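Long-range contact in polyketide synthase PksR (PDB 4U3V), which takes part in intermediate steps of the synthesis of the antibiotic bacillaene, and contains the double-hotdog enoyl-isomerase domain described here: residues F231-I236 against L276-Y281. Residues are numbered along the deposited sequence; the frame is centred on the assembly and turned at random.
Sequences FGINDI and LHYSGY
I233 and I236 meet Y278, and I233 also meets Y281, on one face of an antiparallel strand pair in what is predicted to be the C-terminal hotdog of this double-hotdog domain. The axes of 231-233 and 276-281 run at 158°, and a classic beta bulge breaks the first strand: N234 and D235 both face S279. I233 and I236, three residues apart, therefore send their side chains to the same face, paired with Y281 and Y278 respectively. I233 keeps CG1 beside its backbone N (chi1 -50°), and with the chain extended beyond it CD1 touches both tyrosine rings. I233 CD1 lies 4.0 Å from Y278 CD1, whose ring it meets at a slant, and equally near Y281 CE1. CG1 of I233 sits over one face of the Y281 ring, the two side chains running alongside each other in the same direction. I236 lies alongside both Y278 and L276, its CG2 being 3.8 Å from CD1 of L276. The tyrosine rings are anchored beyond this apolar layer at T208: Y278 OH is hydrogen-bonded with T208 OG1, and Y281 OH donates to T208 O. The rings also touch helix 205-219, Y278 at M207 and Y281 at Y212 and I215. On the other face, D235 turns CB to S279 OG at 3.5 Å. D235 and S279 form a hydrogen-bonded pair within the bulge, D235 N to S279 O and S279 N to D235 O, the latter 2.8 Å long and in the carbonyl plane. G280, at positive phi, and Y281 form a G1 bulge against strand 260-268. The bond from N234 N to G280 O measures 2.9 Å, yet the donor stands 57° above the carbonyl plane.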
ATOM      1  N   PHE A 231      -0.894  -4.072   8.901  1.00 29.31           N
ATOM      2  CA  PHE A 231      -1.698  -5.231   9.302  1.00 30.34           C
ATOM      3  C   PHE A 231      -2.746  -5.526   8.200  1.00 33.70           C
ATOM      4  O   PHE A 231      -3.155  -6.666   7.974  1.00 32.14           O
ATOM      5  CB  PHE A 231      -2.399  -4.837  10.612  1.00 35.35           C
ATOM      6  CG  PHE A 231      -3.272  -5.908  11.200  1.00 48.76           C
ATOM      7  CD1 PHE A 231      -2.750  -6.827  12.113  1.00 52.91           C
ATOM      8  CD2 PHE A 231      -4.640  -5.923  10.944  1.00 51.19           C
ATOM      9  CE1 PHE A 231      -3.566  -7.781  12.706  1.00 52.47           C
ATOM     10  CE2 PHE A 231      -5.458  -6.890  11.519  1.00 69.26           C
ATOM     11  CZ  PHE A 231      -4.918  -7.821  12.399  1.00 64.53           C
ATOM     12  N   GLY A 232      -3.167  -4.498   7.485  1.00 29.74           N
ATOM     13  CA  GLY A 232      -4.091  -4.684   6.389  1.00 28.56           C
ATOM     14  C   GLY A 232      -4.844  -3.398   6.154  1.00 31.09           C
ATOM     15  O   GLY A 232      -4.415  -2.340   6.646  1.00 26.73           O
ATOM     16  N   ILE A 233      -5.788  -3.443   5.220  1.00 26.88           N
ATOM     17  CA  ILE A 233      -6.544  -2.273   4.753  1.00 26.93           C
ATOM     18  C   ILE A 233      -8.038  -2.648   4.678  1.00 30.21           C
ATOM     19  O   ILE A 233      -8.423  -3.556   3.953  1.00 27.59           O
ATOM     20  CB  ILE A 233      -6.043  -1.789   3.367  1.00 26.50           C
ATOM     21  CG1 ILE A 233      -4.515  -1.625   3.379  1.00 27.22           C
ATOM     22  CG2 ILE A 233      -6.816  -0.527   2.932  1.00 28.13           C
ATOM     23  CD1 ILE A 233      -3.925  -1.231   2.025  1.00 29.68           C
ATOM     24  N   ASN A 234      -8.894  -1.938   5.407  1.00 29.36           N
ATOM     25  CA  ASN A 234     -10.335  -2.273   5.430  1.00 28.83           C
ATOM     26  C   ASN A 234     -11.092  -2.074   4.106  1.00 30.16           C
ATOM     27  O   ASN A 234     -12.001  -2.863   3.769  1.00 31.00           O
ATOM     28  CB  ASN A 234     -11.046  -1.493   6.552  1.00 33.43           C
ATOM     29  CG  ASN A 234     -10.661  -1.973   7.944  1.00 47.94           C
ATOM     30  OD1 ASN A 234     -10.138  -3.071   8.117  1.00 55.64           O
ATOM     31  ND2 ASN A 234     -10.951  -1.151   8.951  1.00 49.79           N
ATOM     32  N   ASP A 235     -10.690  -1.063   3.340  1.00 30.21           N
ATOM     33  CA  ASP A 235     -11.319  -0.756   2.057  1.00 32.07           C
ATOM     34  C   ASP A 235     -10.376  -0.007   1.130  1.00 28.48           C
ATOM     35  O   ASP A 235      -9.725   0.976   1.520  1.00 29.16           O
ATOM     36  CB  ASP A 235     -12.626   0.022   2.264  1.00 33.82           C
ATOM     37  CG  ASP A 235     -13.522   0.014   1.023  1.00 54.06           C
ATOM     38  OD1 ASP A 235     -14.024  -1.069   0.634  1.00 61.48           O
ATOM     39  OD2 ASP A 235     -13.732   1.098   0.436  1.00 69.91           O
ATOM     40  N   ILE A 236     -10.381  -0.375  -0.152  1.00 29.18           N
ATOM     41  CA  ILE A 236      -9.736   0.437  -1.151  1.00 28.99           C
ATOM     42  C   ILE A 236     -10.741   0.692  -2.249  1.00 31.90           C
ATOM     43  O   ILE A 236     -11.408  -0.244  -2.677  1.00 35.45           O
ATOM     44  CB  ILE A 236      -8.526  -0.306  -1.782  1.00 27.82           C
ATOM     45  CG1 ILE A 236      -7.670  -0.938  -0.673  1.00 27.37           C
ATOM     46  CG2 ILE A 236      -7.771   0.636  -2.729  1.00 30.80           C
ATOM     47  CD1 ILE A 236      -6.431  -1.674  -1.183  1.00 31.83           C
ATOM     48  N   LEU A 276      -7.964   7.856  -5.729  1.00 31.76           N
ATOM     49  CA  LEU A 276      -7.873   6.553  -5.087  1.00 28.69           C
ATOM     50  C   LEU A 276      -8.109   6.798  -3.589  1.00 25.66           C
ATOM     51  O   LEU A 276      -7.655   7.837  -3.084  1.00 28.40           O
ATOM     52  CB  LEU A 276      -6.449   6.021  -5.305  1.00 31.56           C
ATOM     53  CG  LEU A 276      -5.968   4.795  -4.531  1.00 32.29           C
ATOM     54  CD1 LEU A 276      -6.815   3.590  -4.877  1.00 29.26           C
ATOM     55  CD2 LEU A 276      -4.495   4.507  -4.883  1.00 32.58           C
ATOM     56  N   HIS A 277      -8.928   5.954  -2.972  1.00 24.68           N
ATOM     57  CA  HIS A 277      -9.288   6.068  -1.540  1.00 29.26           C
ATOM     58  C   HIS A 277      -8.888   4.807  -0.831  1.00 28.30           C
ATOM     59  O   HIS A 277      -9.252   3.698  -1.245  1.00 29.20           O
ATOM     60  CB  HIS A 277     -10.793   6.280  -1.300  1.00 29.06           C
ATOM     61  CG  HIS A 277     -11.414   7.416  -2.104  1.00 33.52           C
ATOM     62  ND1 HIS A 277     -12.677   7.339  -2.605  1.00 36.47           N
ATOM     63  CD2 HIS A 277     -10.910   8.661  -2.500  1.00 43.15           C
ATOM     64  CE1 HIS A 277     -12.934   8.450  -3.333  1.00 33.99           C
ATOM     65  NE2 HIS A 277     -11.885   9.282  -3.219  1.00 39.65           N
ATOM     66  N   TYR A 278      -8.219   4.963   0.311  1.00 27.34           N
ATOM     67  CA  TYR A 278      -8.092   3.855   1.271  1.00 27.33           C
ATOM     68  C   TYR A 278      -8.827   4.217   2.551  1.00 29.09           C
ATOM     69  O   TYR A 278      -8.741   5.347   3.002  1.00 31.37           O
ATOM     70  CB  TYR A 278      -6.627   3.666   1.702  1.00 26.30           C
ATOM     71  CG  TYR A 278      -5.630   3.445   0.581  1.00 25.17           C
ATOM     72  CD1 TYR A 278      -5.098   2.167   0.341  1.00 27.40           C
ATOM     73  CD2 TYR A 278      -5.132   4.505  -0.146  1.00 27.06           C
ATOM     74  CE1 TYR A 278      -4.118   1.972  -0.611  1.00 28.78           C
ATOM     75  CE2 TYR A 278      -4.120   4.325  -1.087  1.00 29.49           C
ATOM     76  CZ  TYR A 278      -3.638   3.054  -1.342  1.00 30.58           C
ATOM     77  OH  TYR A 278      -2.616   2.877  -2.263  1.00 29.03           O
ATOM     78  N   SER A 279      -9.433   3.240   3.187  1.00 29.72           N
ATOM     79  CA  SER A 279     -10.074   3.472   4.468  1.00 34.27           C
ATOM     80  C   SER A 279      -9.695   2.356   5.446  1.00 28.67           C
ATOM     81  O   SER A 279      -9.533   1.180   5.062  1.00 27.44           O
ATOM     82  CB  SER A 279     -11.600   3.646   4.265  1.00 36.61           C
ATOM     83  OG  SER A 279     -12.308   2.526   4.738  1.00 56.31           O
ATOM     84  N   GLY A 280      -9.421   2.710   6.705  1.00 24.50           N
ATOM     85  CA  GLY A 280      -8.975   1.707   7.666  1.00 26.57           C
ATOM     86  C   GLY A 280      -7.678   1.033   7.254  1.00 26.45           C
ATOM     87  O   GLY A 280      -7.536  -0.194   7.341  1.00 25.71           O
ATOM     88  N   TYR A 281      -6.718   1.857   6.837  1.00 24.75           N
ATOM     89  CA  TYR A 281      -5.342   1.422   6.678  1.00 23.32           C
ATOM     90  C   TYR A 281      -4.759   1.192   8.071  1.00 22.66           C
ATOM     91  O   TYR A 281      -4.615   2.144   8.876  1.00 26.13           O
ATOM     92  CB  TYR A 281      -4.619   2.550   5.941  1.00 23.97           C
ATOM     93  CG  TYR A 281      -3.289   2.203   5.312  1.00 25.88           C
ATOM     94  CD1 TYR A 281      -3.135   2.299   3.900  1.00 26.27           C
ATOM     95  CD2 TYR A 281      -2.176   1.934   6.089  1.00 28.96           C
ATOM     96  CE1 TYR A 281      -1.907   2.023   3.302  1.00 27.09           C
ATOM     97  CE2 TYR A 281      -0.945   1.637   5.480  1.00 31.30           C
ATOM     98  CZ  TYR A 281      -0.826   1.723   4.099  1.00 31.07           C
ATOM     99  OH  TYR A 281       0.382   1.424   3.485  1.00 34.86           O
TER